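Local structure of putative aldo/keto reductase (Salmonella enterica subsp. enterica serovar Typhimurium, 4R9O) at residues Gln36-Ser39 / Phe40-His44; Asp53-Asp56 / Ile57-Gly60; Asp105-His108 / Ile109-Ala113. The protein probably acts as an NADP-dependent oxidoreductase of the aldo/keto reductase family, built on a TIM barrel. All blocks are in the same frame, centred on the assembly; numbering follows the deposited sequence.

The three contacts follow one another along the chain of a TIM barrel and sit at different depths in it. Contacts 1 and 3 are successive turns of helices of the outer layer, 34-46 and 106-119, each with an apolar flank turned inward and charged residues outward; their centres lie about 30 Å apart. The touching residues of contact 2, at the end of strand 51-53, are all buried and include Tyr-58, the likely proton donor. Regular backbone bonds mark both helices; contact 1 adds aliphatic packing, contact 3 guanidinium groups laid on aliphatic chains. Contact 2 has one weak backbone bond, a weak carboxylate-to-backbone bond, a bridging water and a methyl on a ring. Contacts 2 and 3 touch through Asp-56 and Ser-112; contact 1 touches neither.

Contact 1 (Gln36-Ser39 / Phe40-His44); sequences QLVS and FIEEH
Leu-37 sends CG away from its own N, toward its carbonyl side (chi1 -177°), whereas Ile-41 holds CG1 beside its N (chi1 -66°), and the two side chains meet one turn apart on helix 34-46 of the TIM barrel. They cross at an oblique angle, CG of Leu-37 lying 4.0 Å from CD1 of Ile-41. CD1 of Leu-37 also approaches CD2 of the Phe-40 ring at 4.4 Å, a loose apolar contact. This buried flank faces inward: Ile-41 rests on Phe-67 and Ala-70 of helix 63-73, and the Phe-40 ring makes an edge-to-face contact with Trp-30. The nearest atoms of the Phe-40 side chain and Gly-267, a probable NADP(+)-binding residue, are about 4 Å apart. On the more exposed flank Val-38 and Glu-42 run side by side, pointing the same way, with the extended glutamate chain placing OE2 3.9 Å from CG1 of Val-38. Four i to i+4 backbone bonds bind the turns together; that from Ile-41 N to Leu-37 O is nearly straight, that from Glu-43 N to Ser-39 O more bent at 136°. Farther along, Ile-41 O sits 3.6 Å above the plane of the His-44 ring, over its centre.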
loop_
_atom_site.group_PDB
_atom_site.type_symbol
_atom_site.label_atom_id
_atom_site.label_comp_id
_atom_site.label_asym_id
_atom_site.label_seq_id
_atom_site.Cartn_x
_atom_site.Cartn_y
_atom_site.Cartn_z
ATOM N N GLN C 36 -45.739 -6.167 -16.961
ATOM C CA GLN C 36 -45.126 -6.907 -15.865
ATOM C C GLN C 36 -44.412 -5.977 -14.879
ATOM O O GLN C 36 -44.387 -6.236 -13.675
ATOM C CB GLN C 36 -44.153 -7.947 -16.408
ATOM C CG GLN C 36 -44.826 -9.247 -16.820
ATOM C CD GLN C 36 -43.858 -10.201 -17.477
ATOM O OE1 GLN C 36 -43.032 -9.791 -18.295
ATOM N NE2 GLN C 36 -43.942 -11.483 -17.117
ATOM N N LEU C 37 -43.841 -4.894 -15.389
ATOM C CA LEU C 37 -43.187 -3.909 -14.537
ATOM C C LEU C 37 -44.216 -3.177 -13.666
ATOM O O LEU C 37 -43.969 -2.906 -12.490
ATOM C CB LEU C 37 -42.398 -2.920 -15.388
ATOM C CG LEU C 37 -41.586 -1.860 -14.658
ATOM C CD1 LEU C 37 -40.709 -2.525 -13.604
ATOM C CD2 LEU C 37 -40.760 -1.080 -15.671
ATOM N N VAL C 38 -45.376 -2.876 -14.245
ATOM C CA VAL C 38 -46.473 -2.286 -13.486
ATOM C C VAL C 38 -46.814 -3.147 -12.271
ATOM O O VAL C 38 -46.926 -2.644 -11.150
ATOM C CB VAL C 38 -47.742 -2.112 -14.354
ATOM C CG1 VAL C 38 -48.957 -1.838 -13.474
ATOM C CG2 VAL C 38 -47.538 -1.004 -15.388
ATOM N N SER C 39 -46.977 -4.445 -12.506
ATOM C CA SER C 39 -47.324 -5.386 -11.445
ATOM C C SER C 39 -46.244 -5.464 -10.363
ATOM O O SER C 39 -46.560 -5.514 -9.171
ATOM C CB SER C 39 -47.570 -6.776 -12.037
ATOM O OG SER C 39 -48.530 -6.699 -13.069
ATOM N N PHE C 40 -44.981 -5.482 -10.789
ATOM C CA PHE C 40 -43.844 -5.529 -9.865
ATOM C C PHE C 40 -43.777 -4.283 -8.978
ATOM O O PHE C 40 -43.544 -4.381 -7.774
ATOM C CB PHE C 40 -42.526 -5.694 -10.639
ATOM C CG PHE C 40 -41.308 -5.712 -9.759
ATOM C CD1 PHE C 40 -41.016 -6.823 -8.984
ATOM C CD2 PHE C 40 -40.457 -4.615 -9.702
ATOM C CE1 PHE C 40 -39.903 -6.845 -8.167
ATOM C CE2 PHE C 40 -39.341 -4.622 -8.882
ATOM C CZ PHE C 40 -39.056 -5.732 -8.114
ATOM N N ILE C 41 -43.970 -3.116 -9.585
ATOM C CA ILE C 41 -44.038 -1.859 -8.850
ATOM C C ILE C 41 -45.174 -1.902 -7.832
ATOM O O ILE C 41 -44.972 -1.614 -6.657
ATOM C CB ILE C 41 -44.240 -0.655 -9.801
ATOM C CG1 ILE C 41 -43.006 -0.465 -10.691
ATOM C CG2 ILE C 41 -44.532 0.617 -9.006
ATOM C CD1 ILE C 41 -43.208 0.525 -11.819
ATOM N N GLU C 42 -46.370 -2.279 -8.288
ATOM C CA GLU C 42 -47.522 -2.401 -7.400
ATOM C C GLU C 42 -47.252 -3.364 -6.251
ATOM O O GLU C 42 -47.740 -3.162 -5.142
ATOM C CB GLU C 42 -48.760 -2.864 -8.184
ATOM C CG GLU C 42 -49.326 -1.802 -9.098
ATOM C CD GLU C 42 -50.541 -2.282 -9.858
ATOM O OE1 GLU C 42 -50.753 -3.511 -9.921
ATOM O OE2 GLU C 42 -51.277 -1.427 -10.392
ATOM N N GLU C 43 -46.478 -4.413 -6.513
ATOM C CA GLU C 43 -46.203 -5.417 -5.490
ATOM C C GLU C 43 -45.229 -4.914 -4.422
ATOM O O GLU C 43 -45.393 -5.230 -3.241
ATOM C CB GLU C 43 -45.678 -6.709 -6.128
ATOM C CG GLU C 43 -46.806 -7.687 -6.496
ATOM C CD GLU C 43 -46.358 -8.835 -7.386
ATOM O OE1 GLU C 43 -45.268 -8.741 -7.984
ATOM O OE2 GLU C 43 -47.104 -9.833 -7.494
ATOM N N HIS C 44 -44.216 -4.134 -4.799
ATOM C CA HIS C 44 -43.306 -3.674 -3.758
ATOM C C HIS C 44 -43.918 -2.456 -3.060
ATOM O O HIS C 44 -43.658 -2.213 -1.879
ATOM C CB HIS C 44 -41.872 -3.425 -4.299
ATOM C CG HIS C 44 -41.691 -2.221 -5.182
ATOM N ND1 HIS C 44 -41.918 -0.930 -4.757
ATOM C CD2 HIS C 44 -41.195 -2.119 -6.440
ATOM C CE1 HIS C 44 -41.615 -0.088 -5.731
ATOM N NE2 HIS C 44 -41.168 -0.784 -6.762
#

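Contact 2 (Asp53-Asp56 / Ile57-Gly60); sequences DHAD and IYGG
The backbone passes from the extended end of strand 51-53 through Ala-55, still extended, and turns sharply at Asp-56 and Ile-57, both with helical angles, so that Tyr-58 folds back over Ala-55. The turn is lightly bonded: Tyr-58 N reaches Ala-55 O in a weak hydrogen bond of 3.4 Å. A water bridges the two carbonyls of the turn, 2.8 Å from Ala-55 O and 2.8 Å from Tyr-58 O. Within the turn, the Asp-56 side chain bends back over its own backbone (chi1 59°), and OD1 makes a weak, strongly bent bond of 2.8 Å to Ile-57 N; the same oxygen lies 3.4 Å from CG2 of Ile-57. The central side-chain contact is a CH-pi interaction: the Ala-55 methyl stands over one face of the Tyr-58 ring, its CB 3.4 Å from the centroid and 12° off the normal. In the aldo/keto reductase barrel this turn after a strand holds the active-site tyrosine, and Tyr-58 is the likely proton donor. At the ring's edge, near its plane, lies Asp-53 OD2, 3.9 Å from Tyr-58 OH, the carboxylate turned 53° from the ring. Lys-86 joins the two groups, forming a salt bridge to Asp-53 OD2 and a hydrogen bond with Tyr-58 OH. His-54 O also bonds to Lys-86 NZ, tying that nitrogen to the backbone beside the ring. Gln-227 of the second subunit accepts from Gly-59 N and packs on Tyr-58.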
loop_
_atom_site.group_PDB
_atom_site.type_symbol
_atom_site.label_atom_id
_atom_site.label_comp_id
_atom_site.label_asym_id
_atom_site.label_seq_id
_atom_site.Cartn_x
_atom_site.Cartn_y
_atom_site.Cartn_z
ATOM N N ASP C 53 -34.827 3.960 -7.143
ATOM C CA ASP C 53 -33.543 4.549 -7.481
ATOM C C ASP C 53 -33.184 4.296 -8.943
ATOM O O ASP C 53 -33.139 3.151 -9.394
ATOM C CB ASP C 53 -32.459 3.998 -6.548
ATOM C CG ASP C 53 -31.100 4.606 -6.822
ATOM O OD1 ASP C 53 -30.842 5.726 -6.331
ATOM O OD2 ASP C 53 -30.304 3.963 -7.537
ATOM N N HIS C 54 -32.939 5.385 -9.670
ATOM C CA HIS C 54 -32.610 5.361 -11.101
ATOM C C HIS C 54 -31.327 6.137 -11.397
ATOM O O HIS C 54 -30.771 6.775 -10.507
ATOM C CB HIS C 54 -33.757 5.956 -11.927
ATOM C CG HIS C 54 -34.942 5.041 -12.061
ATOM N ND1 HIS C 54 -35.032 4.094 -13.053
ATOM C CD2 HIS C 54 -36.066 4.930 -11.320
ATOM C CE1 HIS C 54 -36.172 3.429 -12.919
ATOM N NE2 HIS C 54 -36.818 3.920 -11.873
ATOM N N ALA C 55 -30.884 6.107 -12.656
ATOM C CA ALA C 55 -29.806 6.989 -13.123
ATOM C C ALA C 55 -29.911 7.137 -14.629
ATOM O O ALA C 55 -30.406 6.241 -15.302
ATOM C CB ALA C 55 -28.424 6.453 -12.735
ATOM N N ASP C 56 -29.441 8.253 -15.164
ATOM C CA ASP C 56 -29.531 8.443 -16.609
ATOM C C ASP C 56 -28.803 7.316 -17.369
ATOM O O ASP C 56 -29.321 6.803 -18.359
ATOM C CB ASP C 56 -28.999 9.827 -17.014
ATOM C CG ASP C 56 -27.538 10.057 -16.616
ATOM O OD1 ASP C 56 -27.023 9.366 -15.705
ATOM O OD2 ASP C 56 -26.918 10.957 -17.223
ATOM N N ILE C 57 -27.640 6.894 -16.879
ATOM C CA ILE C 57 -26.822 5.932 -17.621
ATOM C C ILE C 57 -27.276 4.459 -17.557
ATOM O O ILE C 57 -26.876 3.656 -18.410
ATOM C CB ILE C 57 -25.357 5.970 -17.142
ATOM C CG1 ILE C 57 -25.266 5.521 -15.684
ATOM C CG2 ILE C 57 -24.749 7.359 -17.330
ATOM C CD1 ILE C 57 -23.929 4.890 -15.340
ATOM N N TYR C 58 -28.095 4.096 -16.566
ATOM C CA TYR C 58 -28.404 2.677 -16.321
ATOM C C TYR C 58 -28.972 1.990 -17.559
ATOM O O TYR C 58 -29.782 2.567 -18.291
ATOM C CB TYR C 58 -29.390 2.517 -15.158
ATOM C CG TYR C 58 -28.815 2.802 -13.783
ATOM C CD1 TYR C 58 -27.441 2.766 -13.549
ATOM C CD2 TYR C 58 -29.650 3.130 -12.723
ATOM C CE1 TYR C 58 -26.920 3.039 -12.289
ATOM C CE2 TYR C 58 -29.146 3.395 -11.467
ATOM C CZ TYR C 58 -27.784 3.354 -11.253
ATOM O OH TYR C 58 -27.303 3.634 -9.991
ATOM N N GLY C 59 -28.514 0.764 -17.796
ATOM C CA GLY C 59 -29.007 -0.053 -18.885
ATOM C C GLY C 59 -28.691 0.554 -20.233
ATOM O O GLY C 59 -29.433 0.374 -21.197
ATOM N N GLY C 60 -27.581 1.283 -20.302
ATOM C CA GLY C 60 -27.182 1.919 -21.540
ATOM C C GLY C 60 -28.135 3.037 -21.914
ATOM O O GLY C 60 -28.536 3.152 -23.072
HETATM O O HOH W 1 -31.456 4.642 -17.322
#

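Contact 3 (Asp105-His108 / Ile109-Ala113); sequences DRRH and IILSA
His-108 O is gripped twice by Ser-112, which donates from its backbone N at 2.8 Å and from its hydroxyl OG at 2.7 Å. The two donors arrive from opposite faces of the carbonyl plane, the hydroxyl well above it rather than on a lone pair. With OG beside its own backbone N (chi1 -65°), Ser-112 turns the hydroxyl back along the helix; the same atom sits over one face of the His-108 imidazole, offset toward its rim. Elsewhere round the helix, two arginines, both bent at chi3, lie against aliphatic neighbours. CD1 of Ile-110 lies over a face of the Arg-106 guanidinium, 3.3 Å from NH1. Leu-111 CG lies over a face of the Arg-107 guanidinium, with CD1 3.4 Å from Arg-107 NE. Asp-105, just before the helix, gives its carbonyl O to Ile-109 N at 3.1 Å, while its carboxylate forms a salt bridge to Arg-285 of the third subunit. Ile-109 meets Cys-87 and Ile-130 of strands 82-90 and 125-130, Ala-113 meets Leu-128, and Ile-110 meets Leu-149 of helix 139-151: an amphipathic outer helix, packed over the strands of a TIM barrel.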
loop_
_atom_site.group_PDB
_atom_site.type_symbol
_atom_site.label_atom_id
_atom_site.label_comp_id
_atom_site.label_asym_id
_atom_site.label_seq_id
_atom_site.Cartn_x
_atom_site.Cartn_y
_atom_site.Cartn_z
ATOM N N ASP C 105 -21.057 19.914 -15.687
ATOM C CA ASP C 105 -21.341 21.297 -16.032
ATOM C C ASP C 105 -22.824 21.624 -15.817
ATOM O O ASP C 105 -23.679 20.733 -15.822
ATOM C CB ASP C 105 -20.930 21.571 -17.485
ATOM C CG ASP C 105 -19.462 21.225 -17.752
ATOM O OD1 ASP C 105 -18.592 21.640 -16.953
ATOM O OD2 ASP C 105 -19.178 20.517 -18.745
ATOM N N ARG C 106 -23.111 22.908 -15.629
ATOM C CA ARG C 106 -24.459 23.396 -15.357
ATOM C C ARG C 106 -25.511 22.973 -16.401
ATOM O O ARG C 106 -26.596 22.507 -16.044
ATOM C CB ARG C 106 -24.434 24.922 -15.261
ATOM C CG ARG C 106 -25.746 25.558 -14.807
ATOM C CD ARG C 106 -25.870 26.990 -15.328
ATOM N NE ARG C 106 -26.244 26.999 -16.740
ATOM C CZ ARG C 106 -27.473 27.242 -17.195
ATOM N NH1 ARG C 106 -28.461 27.525 -16.350
ATOM N NH2 ARG C 106 -27.712 27.217 -18.500
ATOM N N ARG C 107 -25.206 23.140 -17.684
ATOM C CA ARG C 107 -26.227 22.894 -18.692
ATOM C C ARG C 107 -26.483 21.385 -18.860
ATOM O O ARG C 107 -27.627 20.962 -19.056
ATOM C CB ARG C 107 -25.856 23.551 -20.031
ATOM C CG ARG C 107 -26.891 23.273 -21.121
ATOM C CD ARG C 107 -26.668 24.028 -22.437
ATOM N NE ARG C 107 -27.069 23.203 -23.581
ATOM C CZ ARG C 107 -27.960 23.563 -24.501
ATOM N NH1 ARG C 107 -28.262 22.736 -25.499
ATOM N NH2 ARG C 107 -28.565 24.741 -24.417
ATOM N N HIS C 108 -25.439 20.570 -18.739
ATOM C CA HIS C 108 -25.618 19.118 -18.771
ATOM C C HIS C 108 -26.491 18.600 -17.614
ATOM O O HIS C 108 -27.320 17.708 -17.796
ATOM C CB HIS C 108 -24.263 18.409 -18.737
ATOM C CG HIS C 108 -24.371 16.915 -18.688
ATOM N ND1 HIS C 108 -24.630 16.150 -19.804
ATOM C CD2 HIS C 108 -24.264 16.047 -17.651
ATOM C CE1 HIS C 108 -24.680 14.874 -19.460
ATOM N NE2 HIS C 108 -24.459 14.785 -18.159
ATOM N N ILE C 109 -26.294 19.149 -16.424
ATOM C CA ILE C 109 -27.099 18.746 -15.282
ATOM C C ILE C 109 -28.568 19.087 -15.551
ATOM O O ILE C 109 -29.463 18.260 -15.351
ATOM C CB ILE C 109 -26.608 19.426 -13.981
ATOM C CG1 ILE C 109 -25.193 18.925 -13.643
ATOM C CG2 ILE C 109 -27.594 19.161 -12.849
ATOM C CD1 ILE C 109 -24.478 19.682 -12.477
ATOM N N ILE C 110 -28.803 20.297 -16.042
ATOM C CA ILE C 110 -30.159 20.731 -16.330
ATOM C C ILE C 110 -30.779 19.867 -17.428
ATOM O O ILE C 110 -31.903 19.399 -17.285
ATOM C CB ILE C 110 -30.193 22.215 -16.742
ATOM C CG1 ILE C 110 -29.768 23.090 -15.555
ATOM C CG2 ILE C 110 -31.574 22.603 -17.276
ATOM C CD1 ILE C 110 -29.813 24.570 -15.830
ATOM N N LEU C 111 -30.035 19.645 -18.506
ATOM C CA LEU C 111 -30.549 18.874 -19.633
ATOM C C LEU C 111 -30.755 17.406 -19.252
ATOM O O LEU C 111 -31.702 16.778 -19.712
ATOM C CB LEU C 111 -29.621 18.989 -20.839
ATOM C CG LEU C 111 -29.555 20.378 -21.499
ATOM C CD1 LEU C 111 -28.642 20.363 -22.723
ATOM C CD2 LEU C 111 -30.938 20.937 -21.850
ATOM N N SER C 112 -29.884 16.868 -18.402
ATOM C CA SER C 112 -30.052 15.493 -17.912
ATOM C C SER C 112 -31.331 15.307 -17.097
ATOM O O SER C 112 -32.073 14.348 -17.302
ATOM C CB SER C 112 -28.856 15.077 -17.065
ATOM O OG SER C 112 -27.690 15.024 -17.862
ATOM N N ALA C 113 -31.575 16.226 -16.166
ATOM C CA ALA C 113 -32.782 16.190 -15.348
ATOM C C ALA C 113 -34.034 16.298 -16.204
ATOM O O ALA C 113 -35.036 15.631 -15.946
ATOM C CB ALA C 113 -32.756 17.303 -14.316
#